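Local atomic coordinates of cytochrome P450 monooxygenase (PDB entry 6KBH), a protein that probably acts as a self-sufficient monooxygenase, carrying heme, FMN and a [2Fe-2S] cluster in a single chain. Residues L299-C309 and L410-L419; S484-I492 and S613-D621. All blocks are in the same frame, centred on the assembly; numbering follows the deposited sequence.

Contact 1: residues L299-C309 and L410-L419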
loop_
_atom_site.group_PDB
_atom_site.type_symbol
_atom_site.label_atom_id
_atom_site.label_comp_id
_atom_site.label_asym_id
_atom_site.label_seq_id
_atom_site.Cartn_x
_atom_site.Cartn_y
_atom_site.Cartn_z
ATOM N N LEU A 299 -6.107 -12.173 -17.487
ATOM C CA LEU A 299 -6.484 -12.621 -18.822
ATOM C C LEU A 299 -7.802 -13.389 -18.840
ATOM O O LEU A 299 -8.299 -13.698 -19.929
ATOM C CB LEU A 299 -5.364 -13.474 -19.415
ATOM C CG LEU A 299 -4.025 -12.753 -19.564
ATOM C CD1 LEU A 299 -2.966 -13.691 -20.114
ATOM C CD2 LEU A 299 -4.170 -11.516 -20.444
ATOM N N GLU A 300 -8.374 -13.701 -17.673
ATOM C CA GLU A 300 -9.705 -14.299 -17.619
ATOM C C GLU A 300 -10.795 -13.243 -17.756
ATOM O O GLU A 300 -11.764 -13.442 -18.498
ATOM C CB GLU A 300 -9.881 -15.077 -16.315
ATOM C CG GLU A 300 -9.204 -16.437 -16.312
ATOM C CD GLU A 300 -9.536 -17.243 -15.074
ATOM O OE1 GLU A 300 -10.059 -16.654 -14.103
ATOM O OE2 GLU A 300 -9.281 -18.465 -15.075
ATOM N N HIS A 301 -10.662 -12.125 -17.043
ATOM C CA HIS A 301 -11.505 -10.946 -17.245
ATOM C C HIS A 301 -10.703 -9.995 -18.127
ATOM O O HIS A 301 -9.917 -9.188 -17.636
ATOM C CB HIS A 301 -11.877 -10.274 -15.925
ATOM C CG HIS A 301 -12.275 -11.217 -14.831
ATOM N ND1 HIS A 301 -11.357 -11.916 -14.077
ATOM C CD2 HIS A 301 -13.493 -11.536 -14.331
ATOM C CE1 HIS A 301 -11.993 -12.643 -13.176
ATOM N NE2 HIS A 301 -13.290 -12.430 -13.309
ATOM N N ARG A 302 -10.890 -10.081 -19.443
ATOM C CA ARG A 302 -10.011 -9.303 -20.308
ATOM C C ARG A 302 -10.392 -7.828 -20.383
ATOM O O ARG A 302 -9.559 -7.011 -20.792
ATOM C CB ARG A 302 -9.962 -9.891 -21.720
ATOM C CG ARG A 302 -8.654 -9.544 -22.417
ATOM C CD ARG A 302 -8.699 -9.714 -23.918
ATOM N NE ARG A 302 -7.621 -8.957 -24.550
ATOM C CZ ARG A 302 -6.436 -9.471 -24.859
ATOM N NH1 ARG A 302 -6.179 -10.736 -24.576
ATOM N NH2 ARG A 302 -5.505 -8.720 -25.435
ATOM N N ASP A 303 -11.619 -7.461 -20.006
ATOM C CA ASP A 303 -11.974 -6.044 -19.978
ATOM C C ASP A 303 -11.110 -5.293 -18.974
ATOM O O ASP A 303 -10.556 -4.231 -19.283
ATOM C CB ASP A 303 -13.458 -5.872 -19.650
ATOM C CG ASP A 303 -13.886 -6.677 -18.440
ATOM O OD1 ASP A 303 -13.235 -7.704 -18.148
ATOM O OD2 ASP A 303 -14.868 -6.280 -17.779
ATOM N N VAL A 304 -10.970 -5.840 -17.765
ATOM C CA VAL A 304 -10.107 -5.213 -16.772
ATOM C C VAL A 304 -8.645 -5.336 -17.185
ATOM O O VAL A 304 -7.818 -4.486 -16.831
ATOM C CB VAL A 304 -10.379 -5.814 -15.379
ATOM C CG1 VAL A 304 -10.140 -7.289 -15.378
ATOM C CG2 VAL A 304 -9.512 -5.175 -14.345
ATOM N N TRP A 305 -8.298 -6.375 -17.947
ATOM C CA TRP A 305 -6.970 -6.431 -18.548
ATOM C C TRP A 305 -6.729 -5.223 -19.443
ATOM O O TRP A 305 -5.715 -4.527 -19.311
ATOM C CB TRP A 305 -6.807 -7.727 -19.342
ATOM C CG TRP A 305 -5.775 -7.644 -20.428
ATOM C CD1 TRP A 305 -5.994 -7.366 -21.747
ATOM C CD2 TRP A 305 -4.365 -7.855 -20.292
ATOM N NE1 TRP A 305 -4.807 -7.385 -22.438
ATOM C CE2 TRP A 305 -3.793 -7.685 -21.568
ATOM C CE3 TRP A 305 -3.531 -8.171 -19.215
ATOM C CZ2 TRP A 305 -2.427 -7.818 -21.796
ATOM C CZ3 TRP A 305 -2.174 -8.305 -19.445
ATOM C CH2 TRP A 305 -1.636 -8.127 -20.724
ATOM N N GLU A 306 -7.662 -4.957 -20.361
ATOM C CA GLU A 306 -7.501 -3.840 -21.286
ATOM C C GLU A 306 -7.526 -2.499 -20.563
ATOM O O GLU A 306 -6.944 -1.522 -21.049
ATOM C CB GLU A 306 -8.595 -3.888 -22.351
ATOM C CG GLU A 306 -8.259 -4.746 -23.557
ATOM C CD GLU A 306 -9.490 -5.127 -24.351
ATOM O OE1 GLU A 306 -10.455 -4.332 -24.361
ATOM O OE2 GLU A 306 -9.501 -6.220 -24.956
ATOM N N GLU A 307 -8.198 -2.430 -19.413
ATOM C CA GLU A 307 -8.176 -1.208 -18.617
ATOM C C GLU A 307 -6.761 -0.890 -18.152
ATOM O O GLU A 307 -6.300 0.253 -18.261
ATOM C CB GLU A 307 -9.119 -1.340 -17.423
ATOM C CG GLU A 307 -10.534 -0.878 -17.707
ATOM C CD GLU A 307 -11.373 -0.782 -16.451
ATOM O OE1 GLU A 307 -10.992 -1.397 -15.433
ATOM O OE2 GLU A 307 -12.414 -0.092 -16.478
ATOM N N ILE A 308 -6.056 -1.894 -17.625
ATOM C CA ILE A 308 -4.658 -1.707 -17.246
ATOM C C ILE A 308 -3.830 -1.301 -18.458
ATOM O O ILE A 308 -2.896 -0.496 -18.354
ATOM C CB ILE A 308 -4.111 -2.988 -16.585
ATOM C CG1 ILE A 308 -4.821 -3.254 -15.257
ATOM C CG2 ILE A 308 -2.616 -2.882 -16.361
ATOM C CD1 ILE A 308 -4.350 -4.514 -14.560
ATOM N N CYS A 309 -4.169 -1.839 -19.633
ATOM C CA CYS A 309 -3.452 -1.478 -20.850
ATOM C C CYS A 309 -3.676 -0.019 -21.225
ATOM O O CYS A 309 -2.791 0.606 -21.823
ATOM C CB CYS A 309 -3.876 -2.394 -21.997
ATOM S SG CYS A 309 -3.531 -4.148 -21.706
ATOM N N LEU A 410 4.303 -6.223 -19.523
ATOM C CA LEU A 410 3.460 -7.110 -20.320
ATOM C C LEU A 410 2.166 -6.430 -20.750
ATOM O O LEU A 410 1.578 -6.814 -21.768
ATOM C CB LEU A 410 3.166 -8.396 -19.549
ATOM C CG LEU A 410 4.397 -9.139 -19.024
ATOM C CD1 LEU A 410 3.975 -10.280 -18.128
ATOM C CD2 LEU A 410 5.273 -9.645 -20.162
ATOM N N THR A 411 1.702 -5.430 -19.999
ATOM C CA THR A 411 0.572 -4.633 -20.467
ATOM C C THR A 411 1.007 -3.550 -21.441
ATOM O O THR A 411 0.217 -3.142 -22.299
ATOM C CB THR A 411 -0.167 -4.000 -19.292
ATOM O OG1 THR A 411 0.692 -3.057 -18.631
ATOM C CG2 THR A 411 -0.622 -5.073 -18.318
ATOM N N ARG A 412 2.241 -3.063 -21.317
ATOM C CA ARG A 412 2.757 -2.100 -22.283
ATOM C C ARG A 412 2.975 -2.759 -23.637
ATOM O O ARG A 412 2.358 -2.377 -24.638
ATOM C CB ARG A 412 4.064 -1.494 -21.774
ATOM C CG ARG A 412 3.900 -0.490 -20.654
ATOM C CD ARG A 412 3.729 0.918 -21.180
ATOM N NE ARG A 412 3.860 1.895 -20.105
ATOM C CZ ARG A 412 5.013 2.228 -19.533
ATOM N NH1 ARG A 412 6.146 1.665 -19.935
ATOM N NH2 ARG A 412 5.036 3.126 -18.559
ATOM N N ARG A 413 3.840 -3.770 -23.680
ATOM C CA ARG A 413 4.312 -4.295 -24.953
ATOM C C ARG A 413 3.293 -5.221 -25.611
ATOM O O ARG A 413 3.094 -5.155 -26.828
ATOM C CB ARG A 413 5.649 -5.012 -24.750
ATOM C CG ARG A 413 6.762 -4.070 -24.315
ATOM C CD ARG A 413 8.012 -4.798 -23.848
ATOM N NE ARG A 413 8.717 -5.471 -24.931
ATOM C CZ ARG A 413 9.919 -6.025 -24.805
ATOM N NH1 ARG A 413 10.558 -5.978 -23.645
ATOM N NH2 ARG A 413 10.488 -6.620 -25.845
ATOM N N LEU A 414 2.632 -6.085 -24.839
ATOM C CA LEU A 414 1.740 -7.108 -25.387
ATOM C C LEU A 414 0.326 -6.991 -24.826
ATOM O O LEU A 414 -0.159 -7.908 -24.153
ATOM C CB LEU A 414 2.295 -8.507 -25.121
ATOM C CG LEU A 414 3.795 -8.752 -25.291
ATOM C CD1 LEU A 414 4.109 -10.236 -25.255
ATOM C CD2 LEU A 414 4.255 -8.167 -26.599
ATOM N N PRO A 415 -0.380 -5.888 -25.104
ATOM C CA PRO A 415 -1.793 -5.819 -24.700
ATOM C C PRO A 415 -2.684 -6.742 -25.505
ATOM O O PRO A 415 -3.766 -7.106 -25.029
ATOM C CB PRO A 415 -2.163 -4.346 -24.941
ATOM C CG PRO A 415 -0.865 -3.639 -25.192
ATOM C CD PRO A 415 0.028 -4.663 -25.805
ATOM N N HIS A 416 -2.267 -7.126 -26.712
ATOM C CA HIS A 416 -3.000 -8.043 -27.575
ATOM C C HIS A 416 -2.738 -9.509 -27.235
ATOM O O HIS A 416 -2.993 -10.395 -28.063
ATOM C CB HIS A 416 -2.649 -7.767 -29.038
ATOM C CG HIS A 416 -1.219 -8.049 -29.375
ATOM N ND1 HIS A 416 -0.171 -7.619 -28.591
ATOM C CD2 HIS A 416 -0.663 -8.715 -30.413
ATOM C CE1 HIS A 416 0.969 -8.013 -29.128
ATOM N NE2 HIS A 416 0.698 -8.678 -30.236
ATOM N N MET A 417 -2.222 -9.770 -26.039
ATOM C CA MET A 417 -1.970 -11.126 -25.579
ATOM C C MET A 417 -3.225 -11.704 -24.938
ATOM O O MET A 417 -3.916 -11.023 -24.175
ATOM C CB MET A 417 -0.814 -11.127 -24.580
ATOM C CG MET A 417 -0.659 -12.398 -23.772
ATOM S SD MET A 417 0.245 -12.119 -22.236
ATOM C CE MET A 417 1.907 -11.879 -22.858
ATOM N N GLU A 418 -3.524 -12.964 -25.251
ATOM C CA GLU A 418 -4.659 -13.641 -24.639
ATOM C C GLU A 418 -4.265 -15.060 -24.259
ATOM O O GLU A 418 -3.250 -15.593 -24.711
ATOM C CB GLU A 418 -5.893 -13.665 -25.555
ATOM C CG GLU A 418 -5.737 -14.472 -26.825
ATOM C CD GLU A 418 -6.978 -14.437 -27.698
ATOM O OE1 GLU A 418 -7.961 -13.769 -27.314
ATOM O OE2 GLU A 418 -6.970 -15.079 -28.771
ATOM N N LEU A 419 -5.095 -15.659 -23.412
ATOM C CA LEU A 419 -4.875 -17.030 -22.979
ATOM C C LEU A 419 -5.241 -18.007 -24.087
ATOM O O LEU A 419 -6.246 -17.834 -24.783
ATOM C CB LEU A 419 -5.706 -17.331 -21.731
ATOM C CG LEU A 419 -5.142 -16.919 -20.374
ATOM C CD1 LEU A 419 -6.196 -17.081 -19.289
ATOM C CD2 LEU A 419 -3.913 -17.737 -20.057
#
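The indole N-H of W305 links helix 302-310 to the turn after helix 396-413. NE1 donates to the carbonyl O of P415 over 2.8 Å with an N-H...O angle of 155°, and the acceptor lies almost in the ring plane. Next along the same edge, W305 CZ2 stands 3.3 Å from O of L414, so two successive carbonyls border the indole. The methyl CG2 of T411 lies 3.8 Å from W305 CZ3 and 3.6 Å from CG2 of I308, filling the corner between them. C309 adds its SG, 3.5 Å from CB of P415. At the other end of the contact, CB of L299 packs against CG of L419 at 3.6 Å.

What holds the ring comes next. With CG anti to the backbone N (chi1 156°), the indole lies between C309 SG over one face and L299 CD2 over the opposite one. The guanidinium of R302 is placed with one face toward W305 NE1, while its edge turns to the carbonyls of P415 and M417. Both of those approaches are modelled too short to be trusted in detail. R302 NE is tied weakly to E306 OE2, a salt bridge of 3.3 Å within the helix. Replacing W305 with an alanine would probably leave the P415 carbonyl without its indole donor and open a gap between L299 and C309.

Outward, T411 OG1 is hydrogen-bonded to L407 O, one turn back in its own helix, and E418 pairs with R442. This is plain P450 packing away from the heme: helix 302-310 packs on the end of helix 396-413 and the turn that follows, L299 at the end of helix 284-300 meets M417 and strand 418-419, and that strand joins strand 440-442, whose V441 touches L299, M417 and L419.

Contact 2: residues S484-I492 and S613-D621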
loop_
_atom_site.group_PDB
_atom_site.type_symbol
_atom_site.label_atom_id
_atom_site.label_comp_id
_atom_site.label_asym_id
_atom_site.label_seq_id
_atom_site.Cartn_x
_atom_site.Cartn_y
_atom_site.Cartn_z
ATOM N N SER A 484 -5.881 31.200 -19.748
ATOM C CA SER A 484 -5.168 32.195 -18.954
ATOM C C SER A 484 -6.166 33.254 -18.499
ATOM O O SER A 484 -6.729 33.982 -19.324
ATOM C CB SER A 484 -4.031 32.814 -19.764
ATOM O OG SER A 484 -3.587 34.028 -19.185
ATOM N N ILE A 485 -6.396 33.332 -17.188
ATOM C CA ILE A 485 -7.341 34.281 -16.606
ATOM C C ILE A 485 -6.654 35.322 -15.745
ATOM O O ILE A 485 -7.334 36.180 -15.163
ATOM C CB ILE A 485 -8.436 33.558 -15.801
ATOM C CG1 ILE A 485 -7.822 32.468 -14.921
ATOM C CG2 ILE A 485 -9.483 32.962 -16.736
ATOM C CD1 ILE A 485 -8.770 31.915 -13.890
ATOM N N ALA A 486 -5.329 35.268 -15.639
ATOM C CA ALA A 486 -4.505 36.257 -14.955
ATOM C C ALA A 486 -3.063 35.951 -15.334
ATOM O O ALA A 486 -2.770 34.909 -15.926
ATOM C CB ALA A 486 -4.698 36.224 -13.436
ATOM N N ASP A 487 -2.165 36.869 -14.999
ATOM C CA ASP A 487 -0.754 36.624 -15.270
ATOM C C ASP A 487 -0.243 35.526 -14.347
ATOM O O ASP A 487 -0.453 35.577 -13.131
ATOM C CB ASP A 487 0.064 37.905 -15.099
ATOM C CG ASP A 487 -0.659 39.133 -15.627
ATOM O OD1 ASP A 487 -0.807 39.248 -16.861
ATOM O OD2 ASP A 487 -1.068 39.987 -14.811
ATOM N N ASP A 488 0.403 34.518 -14.938
ATOM C CA ASP A 488 0.960 33.375 -14.216
ATOM C C ASP A 488 -0.124 32.516 -13.563
ATOM O O ASP A 488 0.137 31.830 -12.574
ATOM C CB ASP A 488 1.986 33.828 -13.168
ATOM C CG ASP A 488 3.171 34.546 -13.788
ATOM O OD1 ASP A 488 3.644 34.096 -14.852
ATOM O OD2 ASP A 488 3.623 35.562 -13.218
ATOM N N ILE A 489 -1.340 32.528 -14.106
ATOM C CA ILE A 489 -2.442 31.735 -13.569
ATOM C C ILE A 489 -3.164 31.050 -14.726
ATOM O O ILE A 489 -3.679 31.727 -15.623
ATOM C CB ILE A 489 -3.425 32.595 -12.755
ATOM C CG1 ILE A 489 -2.805 32.972 -11.410
ATOM C CG2 ILE A 489 -4.727 31.844 -12.530
ATOM C CD1 ILE A 489 -3.615 33.968 -10.618
ATOM N N LEU A 490 -3.203 29.711 -14.705
ATOM C CA LEU A 490 -4.005 28.927 -15.640
ATOM C C LEU A 490 -5.346 28.582 -15.016
ATOM O O LEU A 490 -5.464 28.423 -13.804
ATOM C CB LEU A 490 -3.358 27.595 -16.051
ATOM C CG LEU A 490 -2.034 27.420 -16.780
ATOM C CD1 LEU A 490 -1.998 28.161 -18.114
ATOM C CD2 LEU A 490 -0.955 27.849 -15.868
ATOM N N LEU A 491 -6.346 28.428 -15.867
ATOM C CA LEU A 491 -7.590 27.766 -15.501
ATOM C C LEU A 491 -7.638 26.437 -16.245
ATOM O O LEU A 491 -7.724 26.409 -17.479
ATOM C CB LEU A 491 -8.804 28.630 -15.832
ATOM C CG LEU A 491 -10.126 28.043 -15.324
ATOM C CD1 LEU A 491 -10.137 27.949 -13.803
ATOM C CD2 LEU A 491 -11.320 28.839 -15.824
ATOM N N ILE A 492 -7.585 25.337 -15.500
ATOM C CA ILE A 492 -7.573 24.000 -16.081
ATOM C C ILE A 492 -8.976 23.416 -16.008
ATOM O O ILE A 492 -9.628 23.471 -14.956
ATOM C CB ILE A 492 -6.564 23.086 -15.368
ATOM C CG1 ILE A 492 -5.170 23.707 -15.385
ATOM C CG2 ILE A 492 -6.526 21.727 -16.031
ATOM C CD1 ILE A 492 -4.154 22.899 -14.622
ATOM N N SER A 613 -1.699 42.936 -8.038
ATOM C CA SER A 613 -2.022 43.678 -9.249
ATOM C C SER A 613 -3.405 43.274 -9.737
ATOM O O SER A 613 -3.812 42.116 -9.599
ATOM C CB SER A 613 -0.979 43.430 -10.344
ATOM O OG SER A 613 -1.391 43.986 -11.580
ATOM N N ARG A 614 -4.125 44.239 -10.315
ATOM C CA ARG A 614 -5.435 43.930 -10.878
ATOM C C ARG A 614 -5.312 43.047 -12.116
ATOM O O ARG A 614 -6.217 42.256 -12.407
ATOM C CB ARG A 614 -6.196 45.215 -11.211
ATOM C CG ARG A 614 -7.661 44.959 -11.516
ATOM C CD ARG A 614 -8.438 46.176 -12.004
ATOM N NE ARG A 614 -8.687 47.190 -10.983
ATOM C CZ ARG A 614 -8.158 48.409 -10.990
ATOM N NH1 ARG A 614 -7.323 48.769 -11.956
ATOM N NH2 ARG A 614 -8.452 49.267 -10.021
ATOM N N THR A 615 -4.201 43.166 -12.846
ATOM C CA THR A 615 -3.958 42.301 -13.994
ATOM C C THR A 615 -3.774 40.852 -13.558
ATOM O O THR A 615 -4.184 39.925 -14.268
ATOM C CB THR A 615 -2.731 42.782 -14.766
ATOM O OG1 THR A 615 -1.538 42.437 -14.045
ATOM C CG2 THR A 615 -2.773 44.290 -14.955
ATOM N N SER A 616 -3.151 40.640 -12.399
ATOM C CA SER A 616 -2.845 39.313 -11.884
ATOM C C SER A 616 -3.864 38.836 -10.857
ATOM O O SER A 616 -3.570 37.926 -10.075
ATOM C CB SER A 616 -1.442 39.297 -11.278
ATOM O OG SER A 616 -1.379 40.115 -10.120
ATOM N N MET A 617 -5.048 39.437 -10.830
ATOM C CA MET A 617 -6.114 39.041 -9.915
ATOM C C MET A 617 -7.191 38.338 -10.728
ATOM O O MET A 617 -7.930 38.980 -11.483
ATOM C CB MET A 617 -6.671 40.246 -9.161
ATOM C CG MET A 617 -6.097 40.398 -7.761
ATOM S SD MET A 617 -6.119 42.096 -7.154
ATOM C CE MET A 617 -7.861 42.491 -7.261
ATOM N N ALA A 618 -7.271 37.020 -10.570
ATOM C CA ALA A 618 -8.196 36.209 -11.341
ATOM C C ALA A 618 -9.616 36.347 -10.808
ATOM O O ALA A 618 -9.838 36.611 -9.622
ATOM C CB ALA A 618 -7.771 34.741 -11.313
ATOM N N PHE A 619 -10.578 36.184 -11.714
ATOM C CA PHE A 619 -12.017 36.108 -11.465
ATOM C C PHE A 619 -12.663 37.455 -11.173
ATOM O O PHE A 619 -13.845 37.473 -10.821
ATOM C CB PHE A 619 -12.357 35.142 -10.325
ATOM C CG PHE A 619 -12.026 33.712 -10.630
ATOM C CD1 PHE A 619 -12.671 33.046 -11.659
ATOM C CD2 PHE A 619 -11.067 33.034 -9.896
ATOM C CE1 PHE A 619 -12.370 31.728 -11.947
ATOM C CE2 PHE A 619 -10.762 31.716 -10.181
ATOM C CZ PHE A 619 -11.414 31.063 -11.207
ATOM N N LEU A 620 -11.946 38.575 -11.306
ATOM C CA LEU A 620 -12.603 39.876 -11.212
ATOM C C LEU A 620 -13.722 39.987 -12.238
ATOM O O LEU A 620 -14.807 40.499 -11.940
ATOM C CB LEU A 620 -11.588 40.998 -11.412
ATOM C CG LEU A 620 -10.391 41.047 -10.466
ATOM C CD1 LEU A 620 -9.353 41.992 -11.024
ATOM C CD2 LEU A 620 -10.817 41.481 -9.074
ATOM N N ASP A 621 -13.463 39.512 -13.459
ATOM C CA ASP A 621 -14.510 39.332 -14.458
ATOM C C ASP A 621 -15.668 38.526 -13.886
ATOM O O ASP A 621 -16.822 38.964 -13.890
ATOM C CB ASP A 621 -13.921 38.628 -15.678
ATOM C CG ASP A 621 -12.968 37.504 -15.289
ATOM O OD1 ASP A 621 -12.011 37.775 -14.532
ATOM O OD2 ASP A 621 -13.185 36.352 -15.721
#
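I485 and F619 supply the CH-pi part of this contact. The CD1 methyl of I485 sits over one face of the F619 ring, 4.2 Å from its centroid and 24° off the normal, displaced toward the rim at CZ. The chi1 of I485 (45°) sets CG1 between the backbone N and the carbonyl carbon, and from there the end of the chain comes nearer to the loop than its CB direction alone would suggest. L491 CD1 comes near the same CZ, at 4.3 Å, from an oblique direction.

Purely aliphatic contacts lie next to the ring. A618 CB is met by CD1 of I485 and, at 4.0 Å, by CB of A486; the CD1 of I489 is more distant. The A486 methyl also rests against the backbone between T615 and A618, where the CA atoms of the two segments come nearest, those of A486 and S616 at 4.6 Å.

Polar bonding gathers at the exposed end. T615 OG1 donates to D487 OD2 at 2.6 Å, reaching the carboxylate oxygen nearly along its C-O bond. Within the loop, S616 OG donates to O of S613 at 3.2 Å from above the carbonyl plane, joining S616, inside the type I turn R614-M617, to the residue just before that turn. Farther in, A618 O accepts from Y609 OH, and F619 also packs on I588, T589 and I592 of helix 588-601.

The hairpin between strands 475-486 and 489-496 belongs to the FR-type flavin domain, whereas residues 613-621 lead into helix 620-625 of the adjoining domain with a parallel sheet. The side chain of I489 is about 7 Å from the bound FMN. The chemistry is therefore that of a domain seam close to the flavin: apolar and aromatic where buried, with a single cross-segment hydrogen bond between the exposed residues D487 and T615.

From the N terminus, contact 1 comes first: 299-309 meets 410-419 after an excursion of 100 residues that carries R334, Y388, H391 and the heme-ligating C393, so the loop it closes holds much of the heme site. It is complete before the chain enters contact 2. There 484-492 meets 613-621 across 120 residues that include the FMN-binding R520, S523, S544 and S548. The two loops therefore neither nest nor cross; they stand in series, the centres of contact 1 and contact 2 about 44 Å apart and their nearest atoms about 22 Å apart. Contact 1 joins elements inside the P450 domain, whereas contact 2 ties the FR-type barrel to the following parallel-sheet domain.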